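Local coordinates for protein Can2 (Sulfobacillus thermosulfidooxidans, PDB 7BDV) that acts as a dual-specificity nuclease in type III CRISPR defence and binds the signalling molecule cyclic tetra-adenylate through its CARF domains, at residues V68-Y73 / T98-A104; G239-E243 / F328-Y332; R51-A55 / A148-F152. All blocks are in the same frame, centred on the assembly; numbering follows the deposited sequence.

Contact 1: V68-Y73 / T98-A104; sequences VHPYQY and TKIMALA. With nucleotides of chain E.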
ATOM      1  N   VAL A  68      11.001   3.003 -25.051  1.00 37.89           N
ATOM      2  CA  VAL A  68      11.363   4.426 -24.805  1.00 37.15           C
ATOM      3  C   VAL A  68      11.976   4.521 -23.408  1.00 35.08           C
ATOM      4  O   VAL A  68      11.703   3.642 -22.600  1.00 33.93           O
ATOM      5  CB  VAL A  68      10.155   5.372 -24.952  1.00 44.00           C
ATOM      6  CG1 VAL A  68       9.512   5.282 -26.326  1.00 47.02           C
ATOM      7  CG2 VAL A  68       9.115   5.139 -23.879  1.00 42.13           C
ATOM      8  N   HIS A  69      12.768   5.555 -23.149  1.00 35.13           N
ATOM      9  CA  HIS A  69      13.374   5.809 -21.816  1.00 39.97           C
ATOM     10  C   HIS A  69      12.350   6.598 -21.000  1.00 39.03           C
ATOM     11  O   HIS A  69      11.708   7.510 -21.500  1.00 40.91           O
ATOM     12  CB  HIS A  69      14.750   6.510 -21.918  1.00 43.31           C
ATOM     13  CG  HIS A  69      15.476   6.552 -20.610  1.00 52.84           C
ATOM     14  ND1 HIS A  69      15.276   7.575 -19.679  1.00 46.74           N
ATOM     15  CD2 HIS A  69      16.351   5.682 -20.037  1.00 59.14           C
ATOM     16  CE1 HIS A  69      16.014   7.346 -18.606  1.00 54.88           C
ATOM     17  NE2 HIS A  69      16.679   6.175 -18.792  1.00 57.74           N
ATOM     18  N   PRO A  70      12.133   6.272 -19.719  1.00 36.01           N
ATOM     19  CA  PRO A  70      11.156   7.004 -18.929  1.00 34.10           C
ATOM     20  C   PRO A  70      11.425   8.510 -18.758  1.00 30.12           C
ATOM     21  O   PRO A  70      10.478   9.221 -18.528  1.00 34.74           O
ATOM     22  CB  PRO A  70      11.175   6.247 -17.587  1.00 35.70           C
ATOM     23  CG  PRO A  70      12.526   5.582 -17.530  1.00 37.37           C
ATOM     24  CD  PRO A  70      12.789   5.197 -18.967  1.00 37.07           C
ATOM     25  N   TYR A  71      12.660   8.983 -18.910  1.00 36.72           N
ATOM     26  CA  TYR A  71      13.056  10.371 -18.519  1.00 36.57           C
ATOM     27  C   TYR A  71      13.819  11.080 -19.632  1.00 42.19           C
ATOM     28  O   TYR A  71      14.666  11.921 -19.286  1.00 49.82           O
ATOM     29  CB  TYR A  71      13.865  10.333 -17.223  1.00 39.41           C
ATOM     30  CG  TYR A  71      13.100   9.739 -16.075  1.00 39.93           C
ATOM     31  CD1 TYR A  71      12.046  10.421 -15.495  1.00 42.90           C
ATOM     32  CD2 TYR A  71      13.394   8.477 -15.590  1.00 44.38           C
ATOM     33  CE1 TYR A  71      11.329   9.874 -14.440  1.00 39.58           C
ATOM     34  CE2 TYR A  71      12.672   7.910 -14.552  1.00 38.95           C
ATOM     35  CZ  TYR A  71      11.630   8.613 -13.978  1.00 37.08           C
ATOM     36  OH  TYR A  71      10.908   8.068 -12.953  1.00 38.19           O
ATOM     37  N   GLN A  72      13.490  10.804 -20.904  1.00 40.30           N
ATOM     38  CA  GLN A  72      14.182  11.408 -22.077  1.00 40.35           C
ATOM     39  C   GLN A  72      13.165  12.075 -23.001  1.00 42.69           C
ATOM     40  O   GLN A  72      12.673  11.393 -23.892  1.00 56.10           O
ATOM     41  CB  GLN A  72      14.985  10.328 -22.821  1.00 45.40           C
ATOM     42  CG  GLN A  72      16.405  10.153 -22.309  1.00 50.47           C
ATOM     43  CD  GLN A  72      17.081   8.938 -22.910  1.00 62.46           C
ATOM     44  OE1 GLN A  72      16.816   8.541 -24.044  1.00 64.76           O
ATOM     45  NE2 GLN A  72      17.951   8.305 -22.138  1.00 65.17           N
ATOM     46  N   TYR A  73      12.900  13.365 -22.805  1.00 39.30           N
ATOM     47  CA  TYR A  73      11.864  14.151 -23.517  1.00 42.44           C
ATOM     48  C   TYR A  73      12.066  14.050 -25.032  1.00 47.02           C
ATOM     49  O   TYR A  73      11.132  13.557 -25.721  1.00 46.36           O
ATOM     50  CB  TYR A  73      11.912  15.615 -23.077  1.00 45.83           C
ATOM     51  CG  TYR A  73      10.771  16.462 -23.575  1.00 48.76           C
ATOM     52  CD1 TYR A  73       9.486  16.283 -23.087  1.00 52.06           C
ATOM     53  CD2 TYR A  73      10.975  17.457 -24.518  1.00 51.24           C
ATOM     54  CE1 TYR A  73       8.436  17.064 -23.539  1.00 55.84           C
ATOM     55  CE2 TYR A  73       9.934  18.254 -24.969  1.00 56.27           C
ATOM     56  CZ  TYR A  73       8.661  18.076 -24.458  1.00 57.18           C
ATOM     57  OH  TYR A  73       7.647  18.866 -24.915  1.00 58.49           O
ATOM     58  N   THR A  98       5.416   8.073 -17.343  1.00 40.57           N
ATOM     59  CA  THR A  98       5.913   9.217 -16.537  1.00 38.16           C
ATOM     60  C   THR A  98       5.294  10.465 -17.134  1.00 36.44           C
ATOM     61  O   THR A  98       4.797  10.406 -18.268  1.00 31.72           O
ATOM     62  CB  THR A  98       7.437   9.276 -16.529  1.00 36.06           C
ATOM     63  OG1 THR A  98       7.873   9.425 -17.893  1.00 39.51           O
ATOM     64  CG2 THR A  98       8.054   8.043 -15.927  1.00 33.22           C
ATOM     65  N   LYS A  99       5.382  11.587 -16.431  1.00 33.80           N
ATOM     66  CA  LYS A  99       5.028  12.889 -17.030  1.00 29.75           C
ATOM     67  C   LYS A  99       5.952  13.209 -18.215  1.00 29.88           C
ATOM     68  O   LYS A  99       5.469  13.835 -19.130  1.00 33.78           O
ATOM     69  CB  LYS A  99       5.016  13.975 -15.958  1.00 27.82           C
ATOM     70  CG  LYS A  99       3.884  13.769 -14.976  1.00 28.71           C
ATOM     71  CD  LYS A  99       3.783  14.886 -14.014  1.00 30.69           C
ATOM     72  CE  LYS A  99       2.560  14.702 -13.159  1.00 25.84           C
ATOM     73  NZ  LYS A  99       2.954  14.028 -11.923  1.00 32.57           N
ATOM     74  N   ILE A 100       7.215  12.813 -18.213  1.00 33.98           N
ATOM     75  CA  ILE A 100       8.149  13.097 -19.344  1.00 35.62           C
ATOM     76  C   ILE A 100       7.621  12.364 -20.583  1.00 33.04           C
ATOM     77  O   ILE A 100       7.448  12.976 -21.619  1.00 35.47           O
ATOM     78  CB  ILE A 100       9.600  12.722 -18.987  1.00 36.43           C
ATOM     79  CG1 ILE A 100      10.196  13.545 -17.836  1.00 41.09           C
ATOM     80  CG2 ILE A 100      10.485  12.744 -20.218  1.00 34.01           C
ATOM     81  CD1 ILE A 100       9.729  14.970 -17.751  1.00 46.36           C
HETATM   82  N   MSE A 101       7.327  11.068 -20.463  1.00 38.46           N
HETATM   83  CA  MSE A 101       6.788  10.273 -21.568  1.00 37.16           C
HETATM   84  C   MSE A 101       5.527  10.948 -22.097  1.00 36.96           C
HETATM   85  O   MSE A 101       5.380  11.190 -23.301  1.00 33.83           O
HETATM   86  CB  MSE A 101       6.476   8.847 -21.087  1.00 38.58           C
HETATM   87  CG  MSE A 101       7.703   8.002 -20.744  1.00 39.66           C
HETATM   88 SE   MSE A 101       7.360   6.318 -19.828  1.00 41.19          SE
HETATM   89  CE  MSE A 101       6.186   5.384 -21.210  1.00 39.31           C
ATOM     90  N   ALA A 102       4.601  11.246 -21.165  1.00 34.29           N
ATOM     91  CA  ALA A 102       3.305  11.778 -21.506  1.00 34.63           C
ATOM     92  C   ALA A 102       3.446  13.165 -22.124  1.00 31.23           C
ATOM     93  O   ALA A 102       2.750  13.407 -23.109  1.00 26.73           O
ATOM     94  CB  ALA A 102       2.394  11.806 -20.292  1.00 37.61           C
ATOM     95  N   LEU A 103       4.262  14.066 -21.558  1.00 29.75           N
ATOM     96  CA  LEU A 103       4.444  15.429 -22.126  1.00 32.04           C
ATOM     97  C   LEU A 103       4.994  15.330 -23.563  1.00 35.85           C
ATOM     98  O   LEU A 103       4.534  16.071 -24.435  1.00 36.68           O
ATOM     99  CB  LEU A 103       5.398  16.248 -21.253  1.00 37.84           C
ATOM    100  CG  LEU A 103       4.843  16.680 -19.890  1.00 40.01           C
ATOM    101  CD1 LEU A 103       5.960  17.155 -18.976  1.00 42.95           C
ATOM    102  CD2 LEU A 103       3.819  17.782 -20.056  1.00 45.86           C
ATOM    103  N   ALA A 104       5.969  14.458 -23.800  1.00 33.22           N
ATOM    104  CA  ALA A 104       6.642  14.288 -25.109  1.00 34.44           C
ATOM    105  C   ALA A 104       5.602  13.874 -26.152  1.00 34.77           C
ATOM    106  O   ALA A 104       5.538  14.512 -27.213  1.00 38.02           O
ATOM    107  CB  ALA A 104       7.741  13.271 -24.981  1.00 37.25           C
TER
ATOM    108  P     A E   4       5.251  11.134 -12.550  1.00 29.61           P
ATOM    109  OP1   A E   4       6.159  11.620 -13.620  1.00 31.96           O
ATOM    110  OP2   A E   4       3.829  11.429 -12.217  1.00 30.18           O
ATOM    111  O5'   A E   4       5.334   9.585 -12.961  1.00 27.41           O
ATOM    112  C5'   A E   4       4.547   8.618 -12.315  1.00 29.78           C
ATOM    113  C4'   A E   4       4.226   7.571 -13.354  1.00 31.59           C
ATOM    114  O4'   A E   4       5.466   7.099 -13.966  1.00 33.99           O
ATOM    115  C3'   A E   4       3.532   6.335 -12.794  1.00 32.14           C
ATOM    116  O3'   A E   4       2.471   5.999 -13.702  1.00 35.82           O
ATOM    117  C2'   A E   4       4.663   5.311 -12.755  1.00 33.96           C
ATOM    118  O2'   A E   4       4.231   3.966 -12.716  1.00 32.23           O
ATOM    119  C1'   A E   4       5.432   5.691 -14.015  1.00 31.46           C
ATOM    120  N9    A E   4       6.792   5.206 -14.087  1.00 36.57           N
ATOM    121  C8    A E   4       7.791   5.306 -13.112  1.00 38.18           C
ATOM    122  N7    A E   4       8.929   4.769 -13.514  1.00 36.36           N
ATOM    123  C5    A E   4       8.663   4.275 -14.792  1.00 38.58           C
ATOM    124  C6    A E   4       9.451   3.565 -15.728  1.00 40.52           C
ATOM    125  N6    A E   4      10.713   3.239 -15.494  1.00 37.43           N
ATOM    126  N1    A E   4       8.881   3.186 -16.911  1.00 35.07           N
ATOM    127  C2    A E   4       7.591   3.499 -17.106  1.00 41.45           C
ATOM    128  N3    A E   4       6.755   4.173 -16.304  1.00 41.71           N
ATOM    129  C4    A E   4       7.353   4.524 -15.145  1.00 38.35           C
TER

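Contact 2: G239-E243 / F328-Y332; sequences GGWFE and FASYY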
ATOM      1  N   GLY A 239     -17.890 -17.456  12.550  1.00 37.87           N
ATOM      2  CA  GLY A 239     -18.077 -16.236  11.748  1.00 37.07           C
ATOM      3  C   GLY A 239     -18.605 -16.504  10.342  1.00 36.06           C
ATOM      4  O   GLY A 239     -18.758 -15.521   9.594  1.00 33.15           O
ATOM      5  N   GLY A 240     -18.849 -17.758   9.943  1.00 37.57           N
ATOM      6  CA  GLY A 240     -19.394 -18.042   8.596  1.00 33.18           C
ATOM      7  C   GLY A 240     -20.747 -17.387   8.397  1.00 33.37           C
ATOM      8  O   GLY A 240     -21.043 -16.922   7.292  1.00 33.28           O
ATOM      9  N   TRP A 241     -21.606 -17.388   9.419  1.00 32.92           N
ATOM     10  CA  TRP A 241     -22.947 -16.773   9.329  1.00 31.58           C
ATOM     11  C   TRP A 241     -22.817 -15.304   8.883  1.00 31.66           C
ATOM     12  O   TRP A 241     -23.652 -14.818   8.050  1.00 29.08           O
ATOM     13  CB  TRP A 241     -23.696 -16.910  10.651  1.00 34.43           C
ATOM     14  CG  TRP A 241     -23.123 -16.063  11.748  1.00 30.11           C
ATOM     15  CD1 TRP A 241     -22.241 -16.468  12.696  1.00 33.30           C
ATOM     16  CD2 TRP A 241     -23.413 -14.683  12.043  1.00 30.30           C
ATOM     17  NE1 TRP A 241     -22.019 -15.465  13.603  1.00 33.00           N
ATOM     18  CE2 TRP A 241     -22.689 -14.347  13.201  1.00 30.94           C
ATOM     19  CE3 TRP A 241     -24.255 -13.720  11.477  1.00 33.22           C
ATOM     20  CZ2 TRP A 241     -22.710 -13.074  13.757  1.00 33.01           C
ATOM     21  CZ3 TRP A 241     -24.269 -12.453  12.028  1.00 36.15           C
ATOM     22  CH2 TRP A 241     -23.513 -12.141  13.154  1.00 33.17           C
ATOM     23  N   PHE A 242     -21.811 -14.582   9.390  1.00 31.05           N
ATOM     24  CA  PHE A 242     -21.677 -13.137   9.084  1.00 29.57           C
ATOM     25  C   PHE A 242     -21.145 -12.960   7.657  1.00 29.26           C
ATOM     26  O   PHE A 242     -21.557 -12.019   7.000  1.00 28.03           O
ATOM     27  CB  PHE A 242     -20.742 -12.449  10.077  1.00 31.52           C
ATOM     28  CG  PHE A 242     -20.636 -10.967   9.826  1.00 32.06           C
ATOM     29  CD1 PHE A 242     -21.759 -10.170   9.943  1.00 32.57           C
ATOM     30  CD2 PHE A 242     -19.436 -10.392   9.394  1.00 33.23           C
ATOM     31  CE1 PHE A 242     -21.665  -8.807   9.682  1.00 34.64           C
ATOM     32  CE2 PHE A 242     -19.350  -9.033   9.154  1.00 34.11           C
ATOM     33  CZ  PHE A 242     -20.471  -8.247   9.284  1.00 35.67           C
ATOM     34  N   GLU A 243     -20.256 -13.837   7.209  1.00 30.07           N
ATOM     35  CA  GLU A 243     -19.758 -13.845   5.804  1.00 33.82           C
ATOM     36  C   GLU A 243     -20.955 -14.012   4.871  1.00 27.76           C
ATOM     37  O   GLU A 243     -20.999 -13.350   3.894  1.00 37.26           O
ATOM     38  CB  GLU A 243     -18.733 -14.974   5.592  1.00 39.36           C
ATOM     39  CG  GLU A 243     -17.522 -14.894   6.517  1.00 44.80           C
ATOM     40  CD  GLU A 243     -16.422 -15.919   6.246  1.00 61.77           C
ATOM     41  OE1 GLU A 243     -15.898 -15.931   5.089  1.00 74.96           O
ATOM     42  OE2 GLU A 243     -16.079 -16.701   7.190  1.00 53.58           O
ATOM     43  N   PHE A 328     -13.464  -3.392   5.736  1.00 34.58           N
ATOM     44  CA  PHE A 328     -13.384  -4.332   6.839  1.00 33.98           C
ATOM     45  C   PHE A 328     -14.733  -4.332   7.545  1.00 36.17           C
ATOM     46  O   PHE A 328     -15.139  -3.302   8.119  1.00 35.81           O
ATOM     47  CB  PHE A 328     -12.195  -3.979   7.737  1.00 37.69           C
ATOM     48  CG  PHE A 328     -12.010  -4.866   8.941  1.00 43.91           C
ATOM     49  CD1 PHE A 328     -12.392  -6.197   8.917  1.00 43.90           C
ATOM     50  CD2 PHE A 328     -11.410  -4.383  10.096  1.00 52.99           C
ATOM     51  CE1 PHE A 328     -12.205  -7.015  10.016  1.00 45.43           C
ATOM     52  CE2 PHE A 328     -11.211  -5.212  11.196  1.00 49.20           C
ATOM     53  CZ  PHE A 328     -11.610  -6.519  11.151  1.00 45.52           C
ATOM     54  N   ALA A 329     -15.447  -5.446   7.456  1.00 36.35           N
ATOM     55  CA  ALA A 329     -16.800  -5.646   8.026  1.00 34.60           C
ATOM     56  C   ALA A 329     -16.703  -6.630   9.186  1.00 35.15           C
ATOM     57  O   ALA A 329     -16.038  -7.675   9.024  1.00 37.31           O
ATOM     58  CB  ALA A 329     -17.752  -6.139   6.946  1.00 36.32           C
ATOM     59  N   SER A 330     -17.334  -6.301  10.310  1.00 35.80           N
ATOM     60  CA  SER A 330     -17.306  -7.063  11.588  1.00 36.00           C
ATOM     61  C   SER A 330     -18.689  -7.024  12.249  1.00 35.97           C
ATOM     62  O   SER A 330     -19.378  -5.977  12.150  1.00 41.72           O
ATOM     63  CB  SER A 330     -16.257  -6.475  12.499  1.00 46.12           C
ATOM     64  OG  SER A 330     -16.132  -7.201  13.691  1.00 51.79           O
ATOM     65  N   TYR A 331     -19.105  -8.096  12.924  1.00 36.12           N
ATOM     66  CA  TYR A 331     -20.306  -8.105  13.798  1.00 37.04           C
ATOM     67  C   TYR A 331     -19.904  -7.659  15.206  1.00 41.11           C
ATOM     68  O   TYR A 331     -20.818  -7.278  15.947  1.00 53.39           O
ATOM     69  CB  TYR A 331     -21.030  -9.463  13.799  1.00 36.72           C
ATOM     70  CG  TYR A 331     -20.299 -10.608  14.461  1.00 36.46           C
ATOM     71  CD1 TYR A 331     -20.417 -10.832  15.825  1.00 35.22           C
ATOM     72  CD2 TYR A 331     -19.511 -11.485  13.726  1.00 34.49           C
ATOM     73  CE1 TYR A 331     -19.726 -11.843  16.452  1.00 34.25           C
ATOM     74  CE2 TYR A 331     -18.825 -12.518  14.334  1.00 33.84           C
ATOM     75  CZ  TYR A 331     -18.930 -12.696  15.699  1.00 37.59           C
ATOM     76  OH  TYR A 331     -18.258 -13.706  16.323  1.00 37.48           O
ATOM     77  N   TYR A 332     -18.614  -7.691  15.546  1.00 42.51           N
ATOM     78  CA  TYR A 332     -18.079  -7.346  16.892  1.00 49.02           C
ATOM     79  C   TYR A 332     -17.533  -5.919  16.862  1.00 48.05           C
ATOM     80  O   TYR A 332     -16.899  -5.505  15.896  1.00 47.15           O
ATOM     81  CB  TYR A 332     -16.988  -8.338  17.324  1.00 47.25           C
TER

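Contact 3: R51-A55 / A148-F152; sequences RFRQA and ACYGF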
ATOM      1  N   ARG A  51       1.565  -8.692 -19.522  1.00 32.43           N
ATOM      2  CA  ARG A  51       0.306  -8.421 -18.765  1.00 29.88           C
ATOM      3  C   ARG A  51      -0.754  -7.804 -19.680  1.00 28.58           C
ATOM      4  O   ARG A  51      -1.908  -8.231 -19.578  1.00 30.44           O
ATOM      5  CB  ARG A  51       0.571  -7.541 -17.562  1.00 29.48           C
ATOM      6  CG  ARG A  51       1.393  -8.267 -16.512  1.00 32.96           C
ATOM      7  CD  ARG A  51       1.467  -7.367 -15.306  1.00 39.08           C
ATOM      8  NE  ARG A  51       2.255  -7.922 -14.228  1.00 41.47           N
ATOM      9  CZ  ARG A  51       2.448  -7.301 -13.077  1.00 43.07           C
ATOM     10  NH1 ARG A  51       1.918  -6.104 -12.865  1.00 42.03           N
ATOM     11  NH2 ARG A  51       3.190  -7.874 -12.149  1.00 51.85           N
ATOM     12  N   PHE A  52      -0.381  -6.851 -20.527  1.00 32.32           N
ATOM     13  CA  PHE A  52      -1.315  -6.170 -21.457  1.00 31.94           C
ATOM     14  C   PHE A  52      -1.932  -7.206 -22.409  1.00 31.84           C
ATOM     15  O   PHE A  52      -3.125  -7.097 -22.688  1.00 32.14           O
ATOM     16  CB  PHE A  52      -0.613  -5.085 -22.264  1.00 30.07           C
ATOM     17  CG  PHE A  52      -1.542  -4.270 -23.121  1.00 33.12           C
ATOM     18  CD1 PHE A  52      -1.909  -4.708 -24.383  1.00 35.08           C
ATOM     19  CD2 PHE A  52      -2.113  -3.095 -22.640  1.00 36.12           C
ATOM     20  CE1 PHE A  52      -2.811  -3.985 -25.151  1.00 35.63           C
ATOM     21  CE2 PHE A  52      -3.001  -2.374 -23.408  1.00 38.06           C
ATOM     22  CZ  PHE A  52      -3.354  -2.814 -24.666  1.00 37.76           C
ATOM     23  N   ARG A  53      -1.114  -8.128 -22.931  1.00 33.81           N
ATOM     24  CA  ARG A  53      -1.577  -9.187 -23.870  1.00 34.59           C
ATOM     25  C   ARG A  53      -2.563 -10.095 -23.137  1.00 32.14           C
ATOM     26  O   ARG A  53      -3.611 -10.410 -23.706  1.00 34.85           O
ATOM     27  CB  ARG A  53      -0.378  -9.969 -24.423  1.00 34.93           C
ATOM     28  CG  ARG A  53       0.559  -9.143 -25.295  1.00 40.64           C
ATOM     29  CD  ARG A  53       1.717  -9.963 -25.884  1.00 44.63           C
ATOM     30  NE  ARG A  53       2.483  -9.224 -26.881  1.00 46.73           N
ATOM     31  CZ  ARG A  53       2.134  -9.095 -28.169  1.00 50.42           C
ATOM     32  NH1 ARG A  53       1.023  -9.647 -28.637  1.00 52.23           N
ATOM     33  NH2 ARG A  53       2.898  -8.395 -28.991  1.00 44.85           N
ATOM     34  N   GLN A  54      -2.232 -10.497 -21.910  1.00 38.35           N
ATOM     35  CA  GLN A  54      -3.047 -11.407 -21.068  1.00 37.55           C
ATOM     36  C   GLN A  54      -4.377 -10.737 -20.716  1.00 37.28           C
ATOM     37  O   GLN A  54      -5.429 -11.424 -20.786  1.00 33.53           O
ATOM     38  CB  GLN A  54      -2.259 -11.790 -19.808  1.00 44.20           C
ATOM     39  CG  GLN A  54      -2.868 -12.912 -18.991  1.00 47.97           C
ATOM     40  CD  GLN A  54      -3.195 -14.114 -19.848  1.00 53.08           C
ATOM     41  OE1 GLN A  54      -2.481 -14.453 -20.785  1.00 58.32           O
ATOM     42  NE2 GLN A  54      -4.313 -14.751 -19.547  1.00 49.32           N
ATOM     43  N   ALA A  55      -4.360  -9.447 -20.366  1.00 33.66           N
ATOM     44  CA  ALA A  55      -5.579  -8.695 -19.999  1.00 28.46           C
ATOM     45  C   ALA A  55      -6.496  -8.563 -21.223  1.00 30.73           C
ATOM     46  O   ALA A  55      -7.720  -8.560 -21.033  1.00 29.20           O
ATOM     47  CB  ALA A  55      -5.223  -7.342 -19.447  1.00 31.06           C
ATOM     48  N   ALA A 148      -5.387  -9.765 -14.183  1.00 30.64           N
ATOM     49  CA  ALA A 148      -4.319  -9.920 -15.203  1.00 30.00           C
ATOM     50  C   ALA A 148      -3.449  -8.655 -15.295  1.00 28.81           C
ATOM     51  O   ALA A 148      -2.241  -8.774 -15.474  1.00 28.55           O
ATOM     52  CB  ALA A 148      -4.921 -10.237 -16.559  1.00 27.10           C
ATOM     53  N   CYS A 149      -4.020  -7.463 -15.171  1.00 30.71           N
ATOM     54  CA  CYS A 149      -3.244  -6.203 -15.251  1.00 32.28           C
ATOM     55  C   CYS A 149      -2.209  -6.124 -14.132  1.00 31.12           C
ATOM     56  O   CYS A 149      -1.204  -5.381 -14.321  1.00 37.38           O
ATOM     57  CB  CYS A 149      -4.142  -4.973 -15.144  1.00 39.08           C
ATOM     58  SG  CYS A 149      -5.259  -4.766 -16.546  1.00 39.37           S
ATOM     59  N   TYR A 150      -2.418  -6.843 -13.026  1.00 32.42           N
ATOM     60  CA  TYR A 150      -1.503  -6.858 -11.844  1.00 31.77           C
ATOM     61  C   TYR A 150      -0.784  -8.213 -11.748  1.00 31.57           C
ATOM     62  O   TYR A 150      -0.117  -8.478 -10.755  1.00 32.38           O
ATOM     63  CB  TYR A 150      -2.318  -6.510 -10.594  1.00 30.70           C
ATOM     64  CG  TYR A 150      -2.804  -5.089 -10.605  1.00 32.32           C
ATOM     65  CD1 TYR A 150      -1.938  -4.064 -10.276  1.00 35.02           C
ATOM     66  CD2 TYR A 150      -4.094  -4.753 -10.992  1.00 33.15           C
ATOM     67  CE1 TYR A 150      -2.341  -2.740 -10.333  1.00 34.74           C
ATOM     68  CE2 TYR A 150      -4.527  -3.434 -11.002  1.00 33.37           C
ATOM     69  CZ  TYR A 150      -3.637  -2.425 -10.681  1.00 33.49           C
ATOM     70  OH  TYR A 150      -4.008  -1.111 -10.715  1.00 32.23           O
ATOM     71  N   GLY A 151      -0.854  -9.025 -12.803  1.00 31.39           N
ATOM     72  CA  GLY A 151      -0.110 -10.297 -12.891  1.00 30.92           C
ATOM     73  C   GLY A 151      -0.740 -11.427 -12.080  1.00 32.49           C
ATOM     74  O   GLY A 151      -0.037 -12.409 -11.765  1.00 42.37           O
ATOM     75  N   PHE A 152      -2.004 -11.292 -11.663  1.00 34.17           N
ATOM     76  CA  PHE A 152      -2.704 -12.293 -10.828  1.00 35.83           C
ATOM     77  C   PHE A 152      -3.691 -13.102 -11.678  1.00 34.15           C
ATOM     78  O   PHE A 152      -4.243 -12.581 -12.637  1.00 34.03           O
ATOM     79  CB  PHE A 152      -3.424 -11.611  -9.667  1.00 38.61           C
ATOM     80  CG  PHE A 152      -2.451 -11.264  -8.566  1.00 40.02           C
ATOM     81  CD1 PHE A 152      -2.074 -12.214  -7.639  1.00 37.34           C
ATOM     82  CD2 PHE A 152      -1.863 -10.016  -8.506  1.00 40.63           C
ATOM     83  CE1 PHE A 152      -1.169 -11.912  -6.634  1.00 45.49           C
ATOM     84  CE2 PHE A 152      -0.945  -9.709  -7.507  1.00 42.95           C
ATOM     85  CZ  PHE A 152      -0.590 -10.657  -6.581  1.00 42.05           C
TER

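Contact 1: V68-Y73 / T98-A104
Thr98 and Pro70 meet through a hydrogen bond at the cyclic tetra-adenylate site of the CARF domain, where the loop after strand 62-67 lies against the start of helix 99-111. Thr98 OG1 donates to Pro70 O over 2.7 Å, in the carbonyl plane. Thr98 is the N-cap residue of the helix, and its OG1 also accepts from Met101 N at 3.1 Å and an almost straight 171°, so one hydroxyl ties the loop to the first turn. Its orientation comes from the first torsion, which places OG1 between the backbone N and the carbonyl carbon (chi1 60°). CG2 is thereby turned to the ribose of A4 of chain E and to the ring of Tyr71.

The side chain of Met101, a selenomethionine, runs along the Val68-Pro70 part of the loop. From CB it reaches Met101 CG, which packs on Pro70 O at 3.8 Å. Met101 SE then lies 3.9 Å from C2 of the A4 adenine and also touches Pro70 CA. A bend at the last torsion carries Met101 CE back to Val68 CG2, 4.0 Å away. Pro70 CB and CG meet the exocyclic amine of the same base, so proline and selenium both border it.

Further along, Ile100 CG2 fills the curve of the loop, 3.6 Å from Tyr73 N, and the Tyr73 ring packs on Leu103 and Ala104. Lys99 NZ bonds Thr95 O and Gly97 O of the second subunit. It also helps grip the A4 phosphate: Lys99 N reaches OP1 at 2.9 Å and 174°, and Lys99 NZ reaches OP2 at 2.8 Å.

Contact 2: G239-E243 / F328-Y332
Phe242 on helix 231-254 and Tyr331, just beyond strand 325-329, bring their CA atoms to 7.0 Å, the closest CA pair of the two segments, at a place where the helix is kinked and the Phe242 N to Gly239 O bond is weak. No hydrogen bond links the segments; they meet through an aromatic cluster of Trp241, Phe242 and Tyr331.

Tyr331 is the hub. Its first torsion sets CG between the backbone N and the carbonyl carbon (chi1 69°), which turns the ring toward Trp241 and Phe242. Trp241 brings the CZ2 corner of its indole over one face of the tyrosine, Trp241 CZ2 lying 3.5 Å from Tyr331 CG, with the two planes at 47°, an oblique pairing. Toward Phe242 the same ring presents its edge, an offset edge-to-face arrangement with centroids 6.0 Å apart and planes at 65°. Tyr331 CB adds a CH-pi contact, 4.3 Å from the centroid of the Phe242 ring and over its face. The far end of that ring abuts the strand, where Phe242 CE2 comes edge-on to Ala329 C at 3.6 Å and also packs on Ala329 CB.

In this nuclease domain of the PD-(D/E)XK clan, strand 325-329 runs parallel to strands 286-291 and 347-350, and the cluster joins helix 231-254 to the end of that strand. Helix 182-193 borders it too: Asn189 bonds the hydroxyl of Tyr331, and Leu185 packs on Trp241. From helix 168-176, Phe174 meets the indole edge-to-face.

Contact 3: R51-A55 / A148-F152
Arg51 sets off with CG beside its backbone N (chi1 -68°) and then stays extended all the way to a planar end, which lays its guanidinium against the backbone of Tyr150 and Gly151. The surface it meets is the Schellman motif that ends helix 143-148, with a type I turn from Ala148 to Gly151. Gly151 N returns to Ala148 O over 3.0 Å, and Gly151, at a positive phi of 78°, is the C-prime residue.

The arginine follows this turn residue by residue. Arg51 CB lies 3.7 Å from Ala148 O. Arg51 CD comes next, 3.5 Å from Cys149 O. The flat group then covers the following peptide with one face: Arg51 CZ sits 3.6 Å from Tyr150 C, which lies over the centre of the guanidinium, while Gly151 N is nearer the rim. Since the peptide approaches over the face, the contact is van der Waals and probably electrostatic; no hydrogen bond links the segments. Arg51 NH1 also lies 3.5 Å from Cys149 O, just past the end of the helix, where a positive charge is probably favourable.

One turn farther along helix 47-55, apolar groups take over. Ala148 CB rests on Ala55 CA at 3.8 Å and brushes Gln54 CG. Both Cys149 and Tyr150 start away from this helix and pack on Leu23 of helix 23-31. The Tyr150 side chain packs on an adenine base of the bound RNA, its hydroxyl held by His21, so the turn that Arg51 covers also carries a ligand-facing residue. Beside Ala148, Ala55 CB meets Cys149 SG at 3.9 Å.

Overall arrangement
Contacts 1 and 3 both border the cyclic tetra-adenylate site but do not touch: their centres are 23 Å apart and their nearest atoms about 12 Å. Contact 1 holds a phosphate and lines a base of the ligand, whereas contact 3 comes within about 4 Å of the bound nucleic acid, through Tyr150. Along the chain, segments 68-73 and 98-104 both fall between 51-55 and 148-152. Contact 2 follows later, in the endonuclease domain and on the opposite side of the chain's centre, about 20 Å from the ligand at its nearest atom. Its centre is 32 Å from that of contact 3 and 47 Å from that of contact 1.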